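Local coordinates for 5-carboxyvanillate decarboxylase (Sphingomonas paucimobilis, PDB 4L6D), which catalyses the decarboxylation of 5-carboxyvanillate to vanillate, using a manganese-containing active site in an amidohydrolase fold, at the interface of chains A and B. Sequence-based numbering; all coordinates share one arbitrary frame. Chains: chain A/B, 5-carboxyvanillate decarboxylase.

The two patches belong to one two-fold symmetric interface between identical chains, and the centres of their C-alpha atoms lie about 16 Å apart. Helix 197-211 of chain A runs from one to the other, giving A:Gly199 near its start to contact 1 and A:Leu211 at its end to contact 2. Chain A's 3-10 helix 232-235, used in contact 1, leads into helix 236-249, used in contact 2. Contact 1 lies where the two Phe234 meet and each Trp235 packs on the partner's Ala231, whereas contact 2 sets a loop of chain B against two helices of chain A. Both are largely apolar, consistent with a stable dimer.

Contact 1: the interface of chains A and B. Residues chain A 196, 199, 227, 230-231, 234-235; chain B 231, 234-235.
B:Trp235 presents one face of its indole to the rim of A:Trp196 in an edge-to-face pair of this amidohydrolase-fold enzyme. The side chains cross at about a right angle and the ring planes are 68° apart. CZ3 of A:Trp196 lies over that face, offset toward its rim, 3.6 Å from CD1 of B:Trp235. CG of A:Trp196 is anti to its backbone N (chi1 -164°), which extends the six-membered ring toward the partner. The methyl group of A:Ala231 approaches from the opposite side of the indole, at the rim near NE1 and CZ2, its CB 3.4 Å from CZ2 of B:Trp235; the indole is thus flanked by both residues. Farther along, CH2 at the benzo end of B:Trp235 reaches CA of A:Gly199 at 3.7 Å, and the carboxylate atom OE1 of A:Glu230 lies in plane at its edge. OE2 of A:Glu230 accepts a nearly straight hydrogen bond of 2.7 Å from ND1 of A:His227. OE2 is met on its syn side, 33° out of the carboxylate plane, and lies in the imidazole plane; this second-shell bond is likely to restrict carboxylate rotation. Replacing B:Trp235 with an alanine would probably open a gap between A:Trp196 and A:Ala231 and deprive the bridging water of one indole N-H. That water joins the chains where direct polar bonds are absent: NE1 of A:Trp235 and NE1 of B:Trp235 each lie 2.9 Å from it, with almost linear N-H geometry. A:Trp235 repeats the alanine packing against CB of B:Ala231. The A:Phe234 and B:Phe234 side chains lie alongside one another, pointing opposite ways, their CD1 atoms 3.4 Å apart. Each CB sits over the partner ring toward its rim.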
# COMPACT_ATOMS: atom_id res chain seq x y z
N TRP A 196 3.95 -1.16 -8.90
CA TRP A 196 3.29 -1.65 -7.68
C TRP A 196 4.22 -2.27 -6.63
O TRP A 196 4.19 -1.89 -5.46
CB TRP A 196 2.16 -2.64 -8.04
CG TRP A 196 1.23 -2.87 -6.87
CD1 TRP A 196 1.03 -4.04 -6.18
CD2 TRP A 196 0.41 -1.87 -6.23
NE1 TRP A 196 0.13 -3.83 -5.15
CE2 TRP A 196 -0.26 -2.51 -5.16
CE3 TRP A 196 0.20 -0.51 -6.44
CZ2 TRP A 196 -1.14 -1.83 -4.32
CZ3 TRP A 196 -0.69 0.17 -5.61
CH2 TRP A 196 -1.34 -0.50 -4.56
N GLY A 199 6.47 -0.04 -4.13
CA GLY A 199 5.78 0.61 -3.03
C GLY A 199 5.39 -0.35 -1.93
O GLY A 199 5.47 -0.01 -0.75
N HIS A 227 8.30 8.54 -3.47
CA HIS A 227 7.00 8.12 -3.99
C HIS A 227 5.88 8.46 -3.03
O HIS A 227 5.03 7.62 -2.69
CB HIS A 227 7.07 6.63 -4.38
CG HIS A 227 8.37 6.32 -5.05
ND1 HIS A 227 9.37 5.61 -4.43
CD2 HIS A 227 8.89 6.78 -6.22
CE1 HIS A 227 10.44 5.60 -5.21
NE2 HIS A 227 10.17 6.30 -6.30
N GLU A 230 5.70 6.32 -0.03
CA GLU A 230 5.26 4.95 -0.31
C GLU A 230 3.86 4.70 0.25
O GLU A 230 3.55 3.60 0.70
CB GLU A 230 6.28 3.90 0.20
CG GLU A 230 7.73 4.19 -0.20
CD GLU A 230 8.00 4.05 -1.69
OE1 GLU A 230 7.08 3.69 -2.45
OE2 GLU A 230 9.15 4.32 -2.10
N ALA A 231 3.05 5.75 0.20
CA ALA A 231 1.65 5.79 0.63
C ALA A 231 1.40 5.67 2.13
O ALA A 231 0.25 5.74 2.56
CB ALA A 231 0.77 4.78 -0.15
N PHE A 234 -1.02 8.08 3.71
CA PHE A 234 -2.45 7.87 3.51
C PHE A 234 -3.02 6.96 4.58
O PHE A 234 -4.21 7.07 4.92
CB PHE A 234 -2.71 7.27 2.12
CG PHE A 234 -4.11 7.49 1.61
CD1 PHE A 234 -4.55 8.77 1.32
CD2 PHE A 234 -4.98 6.43 1.40
CE1 PHE A 234 -5.83 9.01 0.84
CE2 PHE A 234 -6.28 6.65 0.91
CZ PHE A 234 -6.69 7.94 0.63
N TRP A 235 -2.17 6.08 5.12
CA TRP A 235 -2.60 5.04 6.08
C TRP A 235 -2.49 5.42 7.56
O TRP A 235 -2.73 4.58 8.42
CB TRP A 235 -1.80 3.76 5.87
CG TRP A 235 -2.05 2.98 4.60
CD1 TRP A 235 -1.26 2.93 3.49
CD2 TRP A 235 -3.14 2.08 4.36
NE1 TRP A 235 -1.80 2.08 2.56
CE2 TRP A 235 -2.95 1.53 3.07
CE3 TRP A 235 -4.26 1.69 5.10
CZ2 TRP A 235 -3.84 0.62 2.50
CZ3 TRP A 235 -5.16 0.78 4.52
CH2 TRP A 235 -4.93 0.26 3.24
N ALA B 231 -6.14 2.33 -0.19
CA ALA B 231 -5.11 3.29 -0.63
C ALA B 231 -4.87 3.38 -2.13
O ALA B 231 -4.05 4.20 -2.55
CB ALA B 231 -3.77 3.10 0.11
N PHE B 234 -4.66 6.77 -3.65
CA PHE B 234 -3.43 7.54 -3.45
C PHE B 234 -2.39 7.28 -4.54
O PHE B 234 -1.56 8.15 -4.83
CB PHE B 234 -2.86 7.27 -2.05
CG PHE B 234 -1.95 8.35 -1.55
CD1 PHE B 234 -2.45 9.59 -1.22
CD2 PHE B 234 -0.60 8.11 -1.38
CE1 PHE B 234 -1.62 10.60 -0.75
CE2 PHE B 234 0.25 9.11 -0.89
CZ PHE B 234 -0.26 10.36 -0.58
N TRP B 235 -2.44 6.08 -5.12
CA TRP B 235 -1.44 5.62 -6.07
C TRP B 235 -1.79 5.84 -7.54
O TRP B 235 -1.06 5.39 -8.43
CB TRP B 235 -1.22 4.11 -5.89
CG TRP B 235 -0.50 3.66 -4.63
CD1 TRP B 235 -1.06 3.08 -3.52
CD2 TRP B 235 0.91 3.72 -4.39
NE1 TRP B 235 -0.08 2.77 -2.61
CE2 TRP B 235 1.14 3.15 -3.12
CE3 TRP B 235 2.00 4.20 -5.12
CZ2 TRP B 235 2.42 3.05 -2.57
CZ3 TRP B 235 3.27 4.10 -4.58
CH2 TRP B 235 3.47 3.53 -3.31
O HOH W 1 -0.61 1.49 -0.02

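Contact 2: the interface of chains A and B. Residues chain A 204, 207-208, 211, 239, 246, 252; chain B 189-191, 195.
B:Met191 starts with CG anti to its carbonyl carbon (chi1 -68°), continues extended through chi2, and then bends at chi3 (61°) to turn its terminal methyl toward helix 197-211 of chain A. The thioether crosses A:Arg208 at about a right angle, with CE of B:Met191 3.7 Å from CG of A:Arg208; this contact uses the aliphatic part of the arginine. CE of B:Met191 also lies 3.9 Å from CG1 of A:Val207. Nearer the methionine backbone, CG of B:Met191 meets CD1 of A:Leu211 at 3.7 Å. B:Ile195 has CG1 anti to its backbone N (chi1 -161°), and its outer branch meets A:Leu211 tip to tip. CD1 of B:Ile195 also touches the A:Ala246 methyl, 3.8 Å from CB of A:Ala246. The body of B:Ile195 crosses A:Leu239 at about a right angle, and CD2 of A:Leu239 lies beside the carbonyl oxygen O of B:Ile195 at 3.3 Å.

B:Tyr189 joins the patch mainly through its backbone and CB. CA of B:Tyr189 is 3.7 Å from CB of A:Ala252, while the carbonyl oxygen O of B:Tyr189 lies 3.5 Å from CB of A:Ala246. The phenol edge carrying CE2 extends only loosely over one face of the A:Arg208 guanidinium, offset toward that group's rim, and SD of B:Met191 lies in plane at the edge of the tyrosine ring within chain B. These contacts join the chains by shape rather than by direct hydrogen bonds. Within the amidohydrolase fold, the chain B loop carrying B:Tyr189, B:Met191 and B:Ile195 follows 3-10 helix 183-186 and packs between chain A's helices 197-211 and 236-249, with A:Ala252 lying just beyond the latter.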
# COMPACT_ATOMS: atom_id res chain seq x y z
N THR A 204 6.19 -1.74 3.42
CA THR A 204 6.12 -2.82 4.41
C THR A 204 7.37 -2.85 5.29
O THR A 204 7.28 -3.05 6.49
CB THR A 204 5.85 -4.17 3.74
OG1 THR A 204 4.58 -4.12 3.07
CG2 THR A 204 5.83 -5.30 4.76
N VAL A 207 6.93 0.02 7.77
CA VAL A 207 5.94 -0.28 8.79
C VAL A 207 6.50 -1.27 9.83
O VAL A 207 6.28 -1.11 11.03
CB VAL A 207 4.62 -0.78 8.16
CG1 VAL A 207 3.68 -1.34 9.23
CG2 VAL A 207 3.96 0.35 7.40
N ARG A 208 7.24 -2.28 9.37
CA ARG A 208 7.89 -3.21 10.29
C ARG A 208 8.85 -2.46 11.20
O ARG A 208 8.92 -2.73 12.40
CB ARG A 208 8.65 -4.32 9.54
CG ARG A 208 7.76 -5.28 8.76
CD ARG A 208 8.63 -6.33 8.02
NE ARG A 208 9.31 -7.20 8.99
CZ ARG A 208 8.87 -8.38 9.39
NH1 ARG A 208 7.77 -8.91 8.85
NH2 ARG A 208 9.53 -9.06 10.31
N LEU A 211 6.64 -0.51 13.81
CA LEU A 211 5.94 -1.37 14.76
C LEU A 211 6.87 -2.17 15.67
O LEU A 211 6.49 -2.54 16.78
CB LEU A 211 4.96 -2.30 14.04
CG LEU A 211 3.78 -1.60 13.36
CD1 LEU A 211 2.87 -2.63 12.70
CD2 LEU A 211 2.99 -0.74 14.34
N LEU A 239 -3.27 2.94 10.85
CA LEU A 239 -2.12 2.44 11.59
C LEU A 239 -2.27 2.76 13.07
O LEU A 239 -2.03 1.91 13.93
CB LEU A 239 -0.82 3.05 11.04
CG LEU A 239 -0.34 2.48 9.70
CD1 LEU A 239 0.70 3.40 9.10
CD2 LEU A 239 0.25 1.08 9.90
N ALA A 246 -2.90 -4.65 17.73
CA ALA A 246 -1.59 -5.24 17.44
C ALA A 246 -0.80 -5.54 18.72
O ALA A 246 -0.18 -6.59 18.83
CB ALA A 246 -0.79 -4.34 16.50
N ALA A 252 2.77 -7.24 19.09
CA ALA A 252 3.51 -6.02 18.78
C ALA A 252 3.98 -5.42 20.10
O ALA A 252 3.23 -5.39 21.07
CB ALA A 252 2.63 -5.03 18.02
N TYR B 189 4.12 -8.58 14.74
CA TYR B 189 3.55 -7.31 15.20
C TYR B 189 2.08 -7.13 14.83
O TYR B 189 1.61 -6.00 14.66
CB TYR B 189 4.38 -6.11 14.69
CG TYR B 189 5.87 -6.36 14.64
CD1 TYR B 189 6.57 -6.75 15.77
CD2 TYR B 189 6.59 -6.21 13.45
CE1 TYR B 189 7.94 -7.00 15.73
CE2 TYR B 189 7.95 -6.45 13.40
CZ TYR B 189 8.62 -6.85 14.53
OH TYR B 189 9.98 -7.09 14.49
N GLY B 190 1.35 -8.23 14.68
CA GLY B 190 -0.06 -8.19 14.37
C GLY B 190 -0.36 -7.75 12.93
O GLY B 190 -1.48 -7.39 12.60
N MET B 191 0.66 -7.79 12.08
CA MET B 191 0.51 -7.27 10.73
C MET B 191 -0.36 -8.14 9.82
O MET B 191 -0.67 -7.75 8.70
CB MET B 191 1.88 -7.00 10.10
CG MET B 191 2.59 -5.85 10.79
SD MET B 191 4.27 -5.56 10.26
CE MET B 191 4.04 -5.20 8.51
N ILE B 195 -4.25 -3.66 10.69
CA ILE B 195 -3.19 -2.67 10.81
C ILE B 195 -2.31 -2.56 9.56
O ILE B 195 -1.78 -1.49 9.27
CB ILE B 195 -2.35 -2.87 12.09
CG1 ILE B 195 -1.57 -1.59 12.46
CG2 ILE B 195 -1.40 -4.08 11.95
CD1 ILE B 195 -0.83 -1.67 13.78